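Side-chain contacts in fatty acid synthase 1, isoform A (Drosophila melanogaster, PDB 6FN6), which probably builds long-chain saturated fatty acids from acetyl-CoA and malonyl-CoA with NADPH, this chain holding its dehydratase, enoylreductase and ketoreductase modifying region: residues A795-L800 against T829-I834; Y697-R702 against L783-L788; I291-E296 against K538-N543; T501-E506 against A512-V517. All blocks are in the same frame, centred on the assembly; numbering follows the deposited sequence.

From the N terminus, contact 3 opens first, on helix 279-296, and closes about 240 residues later at the start of strand 542-546. Contact 4 is nested inside that long loop: it closes a short loop within the beta-alpha-beta unit of the pseudo-ketoreductase domain, and its strand 512-517 is the sheet neighbour of 542-546, putting the two centres about 11 Å apart. Further along, contact 2 closes an 80-residue loop by bringing helix 689-702 to strand 781-786, and only then does contact 1 open, joining helix 791-797 to strand 830-833 of the same parallel sheet. This second pair, with centres about 9 Å apart, lies on the other side of the chain's centre.

Contact 1: residues A795-L800 against T829-I834; sequences ASIRCL and TSFHGI
I797 and L800, the two ends of a type I turn, meet F831 of strand 830-833 and T829 just before it, in the Rossmann-type sheet of the zinc-binding-dehydrogenase-like domain. The closer half is L800 against T829. Their side chains reach toward each other tip to tip, with L800 CD2 3.5 Å from T829 CG2, and L800 CG anti to its backbone N (chi1 -160°) is what sends the branched end that way. The other branch of T829 is polar, and its OG1 is taken up by the carbonyl of V824. I797 makes a lighter touch, crossing F831 at about a right angle so that a methyl lies at the ring edge. The F831 ring also meets the ring of F806, their planes about 15° apart, and that of F825 of the second subunit, at about 35°. All four residues are buried, and S830 to H832 continue the sheet as an antiparallel ladder into that subunit. On the looser side, R798, partly exposed, takes no part in the contact and forms a salt bridge with E769. The I797–F831 touch rests on one methyl, CD1, lying in the ring plane 3.9 Å from CE2.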
# COMPACT_ATOMS: atom_id res chain seq x y z
N ALA A 795 -2.96 -5.04 -10.10
CA ALA A 795 -2.94 -6.25 -10.90
C ALA A 795 -1.51 -6.56 -11.33
O ALA A 795 -1.12 -7.73 -11.42
CB ALA A 795 -3.85 -6.11 -12.11
N SER A 796 -0.74 -5.51 -11.59
CA SER A 796 0.65 -5.66 -11.99
C SER A 796 1.49 -6.14 -10.81
O SER A 796 2.47 -6.86 -10.99
CB SER A 796 1.21 -4.33 -12.52
OG SER A 796 0.45 -3.86 -13.62
N ILE A 797 1.09 -5.73 -9.61
CA ILE A 797 1.74 -6.17 -8.39
C ILE A 797 1.59 -7.68 -8.25
O ILE A 797 2.55 -8.39 -7.93
CB ILE A 797 1.17 -5.43 -7.16
CG1 ILE A 797 1.63 -3.97 -7.16
CG2 ILE A 797 1.56 -6.14 -5.86
CD1 ILE A 797 3.10 -3.77 -6.84
N ARG A 798 0.39 -8.18 -8.52
CA ARG A 798 0.10 -9.60 -8.41
C ARG A 798 0.91 -10.41 -9.42
O ARG A 798 1.02 -11.63 -9.29
CB ARG A 798 -1.40 -9.86 -8.60
CG ARG A 798 -2.28 -9.19 -7.56
CD ARG A 798 -3.76 -9.47 -7.81
NE ARG A 798 -4.62 -8.38 -7.35
CZ ARG A 798 -5.35 -7.59 -8.14
NH1 ARG A 798 -5.36 -7.76 -9.46
NH2 ARG A 798 -6.09 -6.64 -7.60
N CYS A 799 1.46 -9.75 -10.44
CA CYS A 799 2.29 -10.42 -11.43
C CYS A 799 3.73 -10.60 -10.96
O CYS A 799 4.51 -11.32 -11.58
CB CYS A 799 2.29 -9.64 -12.75
SG CYS A 799 0.74 -9.72 -13.67
N LEU A 800 4.08 -9.95 -9.86
CA LEU A 800 5.45 -9.99 -9.36
C LEU A 800 5.75 -11.29 -8.63
O LEU A 800 5.04 -11.67 -7.69
CB LEU A 800 5.71 -8.80 -8.45
CG LEU A 800 7.18 -8.42 -8.23
CD1 LEU A 800 7.85 -8.05 -9.54
CD2 LEU A 800 7.31 -7.29 -7.23
N THR A 829 10.68 -8.65 -2.17
CA THR A 829 10.61 -7.79 -3.35
C THR A 829 11.07 -6.37 -3.06
O THR A 829 11.36 -6.02 -1.91
CB THR A 829 9.17 -7.74 -3.90
OG1 THR A 829 8.25 -7.46 -2.84
CG2 THR A 829 8.80 -9.04 -4.57
N SER A 830 11.15 -5.56 -4.11
CA SER A 830 11.49 -4.16 -3.98
C SER A 830 10.53 -3.31 -4.81
O SER A 830 10.17 -3.69 -5.93
CB SER A 830 12.93 -3.90 -4.43
OG SER A 830 13.81 -4.87 -3.89
N PHE A 831 10.12 -2.18 -4.26
CA PHE A 831 9.33 -1.22 -5.02
C PHE A 831 10.18 0.02 -5.26
O PHE A 831 10.73 0.60 -4.32
CB PHE A 831 8.05 -0.86 -4.27
CG PHE A 831 7.01 -0.22 -5.15
CD1 PHE A 831 7.11 1.11 -5.51
CD2 PHE A 831 5.93 -0.95 -5.61
CE1 PHE A 831 6.15 1.70 -6.32
CE2 PHE A 831 4.97 -0.37 -6.41
CZ PHE A 831 5.08 0.95 -6.77
N HIS A 832 10.31 0.41 -6.53
CA HIS A 832 11.16 1.54 -6.90
C HIS A 832 10.37 2.69 -7.53
O HIS A 832 9.83 2.55 -8.62
CB HIS A 832 12.23 1.09 -7.88
CG HIS A 832 13.28 0.22 -7.27
ND1 HIS A 832 14.41 0.73 -6.65
CD2 HIS A 832 13.37 -1.13 -7.16
CE1 HIS A 832 15.15 -0.27 -6.20
NE2 HIS A 832 14.54 -1.40 -6.49
N GLY A 833 10.33 3.82 -6.83
CA GLY A 833 9.86 5.05 -7.42
C GLY A 833 10.96 5.62 -8.29
O GLY A 833 12.04 5.95 -7.80
N ILE A 834 10.68 5.75 -9.59
CA ILE A 834 11.71 6.15 -10.54
C ILE A 834 11.35 7.48 -11.19
O ILE A 834 10.45 7.57 -12.02
CB ILE A 834 11.92 5.06 -11.60
CG1 ILE A 834 12.48 3.80 -10.94
CG2 ILE A 834 12.86 5.54 -12.71
CD1 ILE A 834 12.22 2.54 -11.72

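Contact 2: residues Y697-R702 against L783-L788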
# COMPACT_ATOMS: atom_id res chain seq x y z
N TYR A 697 18.10 3.75 -16.62
CA TYR A 697 18.13 4.12 -15.21
C TYR A 697 17.19 3.23 -14.40
O TYR A 697 17.40 3.01 -13.21
CB TYR A 697 17.75 5.58 -15.01
CG TYR A 697 17.70 5.97 -13.55
CD1 TYR A 697 18.85 6.02 -12.79
CD2 TYR A 697 16.49 6.24 -12.93
CE1 TYR A 697 18.81 6.35 -11.45
CE2 TYR A 697 16.44 6.58 -11.59
CZ TYR A 697 17.60 6.63 -10.85
OH TYR A 697 17.57 6.96 -9.52
N ALA A 698 16.15 2.72 -15.06
CA ALA A 698 15.14 1.91 -14.39
C ALA A 698 15.53 0.43 -14.39
O ALA A 698 15.54 -0.21 -13.34
CB ALA A 698 13.79 2.10 -15.06
N LEU A 699 15.83 -0.10 -15.57
CA LEU A 699 16.05 -1.54 -15.73
C LEU A 699 17.44 -1.99 -15.29
O LEU A 699 17.59 -3.06 -14.69
CB LEU A 699 15.82 -1.95 -17.19
CG LEU A 699 14.47 -1.61 -17.82
CD1 LEU A 699 14.34 -2.30 -19.17
CD2 LEU A 699 13.30 -1.97 -16.92
N VAL A 700 18.46 -1.18 -15.57
CA VAL A 700 19.84 -1.60 -15.33
C VAL A 700 20.35 -1.08 -13.98
O VAL A 700 20.88 -1.85 -13.18
CB VAL A 700 20.77 -1.13 -16.47
CG1 VAL A 700 22.22 -1.47 -16.17
CG2 VAL A 700 20.35 -1.77 -17.78
N VAL A 701 20.19 0.21 -13.73
CA VAL A 701 20.72 0.81 -12.52
C VAL A 701 19.89 0.38 -11.32
O VAL A 701 20.37 -0.31 -10.43
CB VAL A 701 20.77 2.35 -12.62
CG1 VAL A 701 21.30 2.96 -11.33
CG2 VAL A 701 21.62 2.77 -13.80
N ARG A 702 18.63 0.81 -11.29
CA ARG A 702 17.74 0.52 -10.17
C ARG A 702 17.36 -0.96 -10.10
O ARG A 702 17.55 -1.61 -9.08
CB ARG A 702 16.49 1.39 -10.28
CG ARG A 702 16.76 2.89 -10.18
CD ARG A 702 17.10 3.32 -8.76
NE ARG A 702 15.93 3.24 -7.88
CZ ARG A 702 15.08 4.24 -7.67
NH1 ARG A 702 15.25 5.41 -8.27
NH2 ARG A 702 14.05 4.06 -6.86
N LEU A 783 10.78 -8.59 -12.95
CA LEU A 783 10.67 -7.14 -12.96
C LEU A 783 9.38 -6.70 -13.64
O LEU A 783 8.88 -7.36 -14.55
CB LEU A 783 11.86 -6.50 -13.68
CG LEU A 783 13.27 -6.95 -13.31
CD1 LEU A 783 13.84 -7.82 -14.41
CD2 LEU A 783 14.16 -5.75 -13.05
N VAL A 784 8.86 -5.56 -13.19
CA VAL A 784 7.72 -4.93 -13.83
C VAL A 784 8.05 -3.47 -14.06
O VAL A 784 8.37 -2.74 -13.12
CB VAL A 784 6.44 -5.08 -12.98
CG1 VAL A 784 5.25 -4.41 -13.67
CG2 VAL A 784 6.15 -6.55 -12.71
N LEU A 785 8.00 -3.05 -15.32
CA LEU A 785 8.12 -1.64 -15.66
C LEU A 785 6.73 -1.09 -15.91
O LEU A 785 6.14 -1.33 -16.97
CB LEU A 785 9.01 -1.45 -16.89
CG LEU A 785 9.31 0.00 -17.29
CD1 LEU A 785 10.11 0.72 -16.21
CD2 LEU A 785 10.03 0.05 -18.63
N ASN A 786 6.20 -0.36 -14.94
CA ASN A 786 4.80 0.04 -14.95
C ASN A 786 4.59 1.54 -15.20
O ASN A 786 5.24 2.38 -14.58
CB ASN A 786 4.14 -0.34 -13.62
CG ASN A 786 2.66 -0.08 -13.61
OD1 ASN A 786 1.95 -0.40 -14.57
ND2 ASN A 786 2.17 0.51 -12.53
N SER A 787 3.66 1.84 -16.11
CA SER A 787 3.19 3.21 -16.33
C SER A 787 1.67 3.26 -16.22
O SER A 787 1.05 4.29 -16.49
CB SER A 787 3.65 3.74 -17.69
OG SER A 787 3.21 2.89 -18.74
N LEU A 788 1.07 2.13 -15.85
CA LEU A 788 -0.38 2.05 -15.62
C LEU A 788 -0.69 2.41 -14.18
O LEU A 788 0.22 2.53 -13.35
CB LEU A 788 -0.89 0.64 -15.95
CG LEU A 788 -1.26 0.35 -17.41
CD1 LEU A 788 -0.21 0.87 -18.39
CD2 LEU A 788 -1.47 -1.14 -17.61
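Next to the junction where A698 and L699 meet L785, the Y697 ring carries R702 CG over one face, 3.9 Å above its plane and displaced toward the rim. The guanidinium of R702 then turns back so that Y697 CZ lies in plane at its edge. A hydrogen bond of 3.1 Å from R702 NH1 to Y697 OH closes this loop, the hydroxyl sitting slightly out of the guanidinium plane. R702 is gripped further by G833 and H832 of the same chain and by N828 of the second subunit. Across the contact the meeting is purely aliphatic. L785 CG stands anti to its backbone N (chi1 -176°), and its two methyls divide the helix between them: CD1 lies 4.1 Å from A698 CB, while CD2 approaches L699 CD2 at 4.2 Å. At the end of the strand, the amide of N786 makes an Asx turn, its OD1 accepting from L788 N at 3.0 Å with the donor well above the carbonyl plane, while ND2 bonds to E808. Helix 689-702 thus packs its buried A698 and L699 against a central strand of the parallel sheet, a helix-on-sheet layer characteristic of the Rossmann-type nucleotide-binding fold, with L785 near the probable GxGxxG glycine-rich turn.

Contact 3: residues I291-E296 against K538-N543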
# COMPACT_ATOMS: atom_id res chain seq x y z
N ILE A 291 -16.73 59.69 -35.03
CA ILE A 291 -17.55 59.59 -33.83
C ILE A 291 -16.86 60.29 -32.67
O ILE A 291 -17.51 60.91 -31.83
CB ILE A 291 -17.85 58.11 -33.50
CG1 ILE A 291 -18.72 57.48 -34.59
CG2 ILE A 291 -18.52 57.98 -32.13
CD1 ILE A 291 -20.12 58.07 -34.71
N GLN A 292 -15.54 60.19 -32.62
CA GLN A 292 -14.77 60.85 -31.58
C GLN A 292 -14.99 62.36 -31.59
O GLN A 292 -15.19 62.97 -30.53
CB GLN A 292 -13.28 60.55 -31.73
CG GLN A 292 -12.86 59.23 -31.12
CD GLN A 292 -11.38 58.96 -31.27
OE1 GLN A 292 -10.56 59.84 -31.04
NE2 GLN A 292 -11.04 57.74 -31.68
N VAL A 293 -14.96 62.95 -32.77
CA VAL A 293 -15.16 64.39 -32.91
C VAL A 293 -16.57 64.76 -32.46
O VAL A 293 -16.77 65.79 -31.82
CB VAL A 293 -14.90 64.84 -34.36
CG1 VAL A 293 -15.27 66.32 -34.55
CG2 VAL A 293 -13.45 64.60 -34.74
N ILE A 294 -17.55 63.92 -32.80
CA ILE A 294 -18.94 64.17 -32.44
C ILE A 294 -19.10 64.11 -30.92
O ILE A 294 -19.72 64.99 -30.33
CB ILE A 294 -19.88 63.16 -33.13
CG1 ILE A 294 -19.79 63.32 -34.65
CG2 ILE A 294 -21.32 63.36 -32.67
CD1 ILE A 294 -20.41 62.18 -35.42
N ILE A 295 -18.55 63.07 -30.30
CA ILE A 295 -18.62 62.93 -28.85
C ILE A 295 -17.95 64.14 -28.21
O ILE A 295 -18.49 64.73 -27.27
CB ILE A 295 -17.97 61.60 -28.39
CG1 ILE A 295 -18.79 60.41 -28.87
CG2 ILE A 295 -17.83 61.56 -26.86
CD1 ILE A 295 -18.11 59.06 -28.69
N GLU A 296 -16.78 64.49 -28.73
CA GLU A 296 -16.02 65.62 -28.22
C GLU A 296 -16.83 66.92 -28.26
O GLU A 296 -16.62 67.80 -27.44
CB GLU A 296 -14.72 65.77 -29.03
CG GLU A 296 -13.67 66.66 -28.39
CD GLU A 296 -12.31 66.53 -29.07
OE1 GLU A 296 -11.32 66.23 -28.37
OE2 GLU A 296 -12.24 66.76 -30.30
N LYS A 538 -16.48 76.48 -37.28
CA LYS A 538 -16.93 75.10 -37.10
C LYS A 538 -17.43 74.87 -35.68
O LYS A 538 -18.23 73.97 -35.43
CB LYS A 538 -15.79 74.13 -37.41
CG LYS A 538 -15.17 74.34 -38.77
CD LYS A 538 -14.19 73.23 -39.10
CE LYS A 538 -13.55 73.43 -40.46
NZ LYS A 538 -12.39 72.52 -40.64
N ASP A 539 -16.95 75.70 -34.76
CA ASP A 539 -17.38 75.66 -33.37
C ASP A 539 -16.97 74.34 -32.71
O ASP A 539 -17.72 73.76 -31.91
CB ASP A 539 -18.90 75.86 -33.27
CG ASP A 539 -19.34 76.32 -31.89
OD1 ASP A 539 -18.56 77.04 -31.23
OD2 ASP A 539 -20.46 75.96 -31.48
N LEU A 540 -15.78 73.86 -33.05
CA LEU A 540 -15.19 72.69 -32.40
C LEU A 540 -14.54 73.11 -31.09
O LEU A 540 -13.92 74.17 -31.02
CB LEU A 540 -14.17 72.02 -33.31
CG LEU A 540 -14.64 71.62 -34.72
CD1 LEU A 540 -13.49 71.02 -35.50
CD2 LEU A 540 -15.82 70.66 -34.65
N ILE A 541 -14.66 72.29 -30.05
CA ILE A 541 -14.11 72.65 -28.76
C ILE A 541 -12.59 72.48 -28.77
O ILE A 541 -11.88 73.14 -28.02
CB ILE A 541 -14.74 71.84 -27.61
CG1 ILE A 541 -14.43 70.35 -27.73
CG2 ILE A 541 -16.25 72.05 -27.59
CD1 ILE A 541 -14.67 69.59 -26.44
N SER A 542 -12.10 71.60 -29.64
CA SER A 542 -10.67 71.35 -29.76
C SER A 542 -10.14 71.74 -31.14
O SER A 542 -10.55 71.19 -32.15
CB SER A 542 -10.36 69.88 -29.48
OG SER A 542 -8.98 69.63 -29.61
N ASN A 543 -9.21 72.70 -31.15
CA ASN A 543 -8.61 73.19 -32.39
C ASN A 543 -7.09 73.24 -32.27
O ASN A 543 -6.55 74.07 -31.53
CB ASN A 543 -9.15 74.57 -32.75
CG ASN A 543 -10.66 74.60 -32.87
OD1 ASN A 543 -11.21 74.35 -33.94
ND2 ASN A 543 -11.33 74.89 -31.76
O HOH W 1 -12.85 69.37 -31.65
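E296 and I541 meet because of how each is turned about its first torsion. In E296, CG is anti to the backbone N (chi1 -165°) and the chain stays extended beyond it, carrying the carboxylate across to S542; in I541, CG1 falls between the backbone N and the carbonyl carbon (chi1 64°), which sets it beside E296. The two side chains pass at a slant, with E296 CG 3.8 Å from I541 CG1. Beyond them the carboxylate rests against S542, OE2 being 3.7 Å from S542 CB, and the same oxygen forms a salt bridge with R554. One water links the two segments, donating both to E296 OE2 (3.0 Å) and to the backbone S542 O (3.0 Å). V293 adds an aliphatic touch, its CG1 4.4 Å from L540 CD2. On the other segment N543 ND2 bonds back to L540 O at 2.8 Å, the donor standing above the carbonyl plane. The helix also packs on strands 402-409 and 438-445 of a neighbouring sheet, probably that of the pseudo-methyltransferase, so the contact probably joins that domain to the pseudo-ketoreductase. An alanine in place of E296 is likely to leave R554 without its salt-bridge mate and the bridging water without one of its acceptors. With R554 and a donating water both at OE2, the negative charge is probably stabilised at a largely buried domain seam.

Contact 4: residues T501-E506 against A512-V517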
# COMPACT_ATOMS: atom_id res chain seq x y z
N THR A 501 -9.20 68.15 -21.78
CA THR A 501 -9.93 67.41 -20.75
C THR A 501 -10.11 68.27 -19.51
O THR A 501 -11.17 68.28 -18.89
CB THR A 501 -9.21 66.10 -20.37
OG1 THR A 501 -8.99 65.31 -21.54
CG2 THR A 501 -10.03 65.29 -19.37
N CYS A 502 -9.06 69.01 -19.16
CA CYS A 502 -9.08 69.88 -17.99
C CYS A 502 -10.17 70.95 -18.12
O CYS A 502 -10.82 71.30 -17.13
CB CYS A 502 -7.72 70.53 -17.79
SG CYS A 502 -7.63 71.62 -16.36
N ILE A 503 -10.37 71.46 -19.33
CA ILE A 503 -11.37 72.49 -19.59
C ILE A 503 -12.77 71.89 -19.58
O ILE A 503 -13.68 72.43 -18.96
CB ILE A 503 -11.10 73.21 -20.92
CG1 ILE A 503 -9.77 73.96 -20.87
CG2 ILE A 503 -12.23 74.18 -21.25
CD1 ILE A 503 -9.28 74.45 -22.22
N LYS A 504 -12.93 70.77 -20.29
CA LYS A 504 -14.23 70.11 -20.42
C LYS A 504 -14.91 69.87 -19.08
O LYS A 504 -16.11 70.10 -18.93
CB LYS A 504 -14.08 68.78 -21.16
CG LYS A 504 -13.78 68.92 -22.64
CD LYS A 504 -14.04 67.62 -23.40
CE LYS A 504 -13.01 66.54 -23.09
NZ LYS A 504 -13.34 65.75 -21.86
N ASN A 505 -14.15 69.40 -18.09
CA ASN A 505 -14.71 69.00 -16.81
C ASN A 505 -14.99 70.17 -15.87
O ASN A 505 -15.57 69.98 -14.80
CB ASN A 505 -13.78 68.01 -16.11
CG ASN A 505 -13.77 66.65 -16.77
OD1 ASN A 505 -14.60 65.80 -16.47
ND2 ASN A 505 -12.82 66.44 -17.68
N GLU A 506 -14.60 71.37 -16.26
CA GLU A 506 -14.87 72.54 -15.44
C GLU A 506 -16.36 72.88 -15.49
O GLU A 506 -17.06 72.54 -16.44
CB GLU A 506 -14.04 73.74 -15.90
CG GLU A 506 -12.58 73.67 -15.48
CD GLU A 506 -12.39 74.00 -14.02
OE1 GLU A 506 -11.36 73.60 -13.44
OE2 GLU A 506 -13.28 74.67 -13.44
N ALA A 512 -16.63 76.56 -23.45
CA ALA A 512 -15.23 76.83 -23.76
C ALA A 512 -14.83 76.27 -25.12
O ALA A 512 -15.36 75.25 -25.56
CB ALA A 512 -14.33 76.27 -22.67
N ARG A 513 -13.87 76.93 -25.77
CA ARG A 513 -13.34 76.49 -27.05
C ARG A 513 -11.81 76.60 -27.05
O ARG A 513 -11.27 77.70 -26.92
CB ARG A 513 -13.92 77.31 -28.21
CG ARG A 513 -15.44 77.31 -28.29
CD ARG A 513 -16.00 75.95 -28.68
NE ARG A 513 -17.46 75.97 -28.81
CZ ARG A 513 -18.31 75.75 -27.81
NH1 ARG A 513 -17.87 75.50 -26.59
NH2 ARG A 513 -19.62 75.80 -28.04
N LEU A 514 -11.13 75.48 -27.21
CA LEU A 514 -9.67 75.45 -27.15
C LEU A 514 -9.03 75.76 -28.50
O LEU A 514 -9.30 75.10 -29.50
CB LEU A 514 -9.18 74.09 -26.65
CG LEU A 514 -7.66 73.87 -26.67
CD1 LEU A 514 -6.94 74.91 -25.82
CD2 LEU A 514 -7.33 72.47 -26.20
N VAL A 515 -8.16 76.77 -28.50
CA VAL A 515 -7.40 77.14 -29.69
C VAL A 515 -5.92 76.91 -29.41
O VAL A 515 -5.25 77.73 -28.78
CB VAL A 515 -7.68 78.60 -30.09
CG1 VAL A 515 -6.94 78.96 -31.37
CG2 VAL A 515 -9.17 78.82 -30.26
N PHE A 516 -5.42 75.76 -29.86
CA PHE A 516 -4.06 75.33 -29.56
C PHE A 516 -3.14 75.51 -30.77
O PHE A 516 -3.37 74.91 -31.82
CB PHE A 516 -4.06 73.87 -29.11
CG PHE A 516 -2.79 73.44 -28.43
CD1 PHE A 516 -1.69 73.04 -29.17
CD2 PHE A 516 -2.71 73.42 -27.05
CE1 PHE A 516 -0.53 72.64 -28.54
CE2 PHE A 516 -1.55 73.02 -26.41
CZ PHE A 516 -0.46 72.63 -27.16
N VAL A 517 -2.11 76.33 -30.62
CA VAL A 517 -1.19 76.61 -31.72
C VAL A 517 0.25 76.30 -31.31
O VAL A 517 0.83 76.98 -30.48
CB VAL A 517 -1.32 78.09 -32.17
CG1 VAL A 517 -0.39 78.37 -33.33
CG2 VAL A 517 -2.76 78.42 -32.53
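I503 drops from helix 496-504 onto A512 and L514 of strand 512-517, the helix and second strand of the beta-alpha-beta unit that begins with strand 483-489 in the pseudo-ketoreductase domain, a Rossmann-type fold. Following the isoleucine outward, CB points at the strand and there splits into two branches with different targets. CG2, the methyl branch, lies 3.3 Å from A512 CB. CG1 stands anti to the carbonyl carbon (chi1 -64°) and carries the longer arm further along the strand, where chi2 of 167° keeps it extended; its tip CD1 comes to 4.3 Å from L514 CD1. Both partners face the helix with R513 between them facing away, so one side chain spans two successive inward positions, and V486 of the neighbouring strand 483-489 also packs on it. L514 meets the same helix through L499 and M500. R513 turns instead to polar partners: NE forms a salt bridge with D539, and NH1 bonds to A512 O at 2.7 Å, that carbonyl lying in the guanidinium plane although the donor stands above the carbonyl's own plane. N505 places two donors on one atom, T501 O: its ND2 reaches that oxygen at 2.8 Å with an N-H...O angle of 159°, and its backbone N comes to the opposite face of the carbonyl at 3.3 Å.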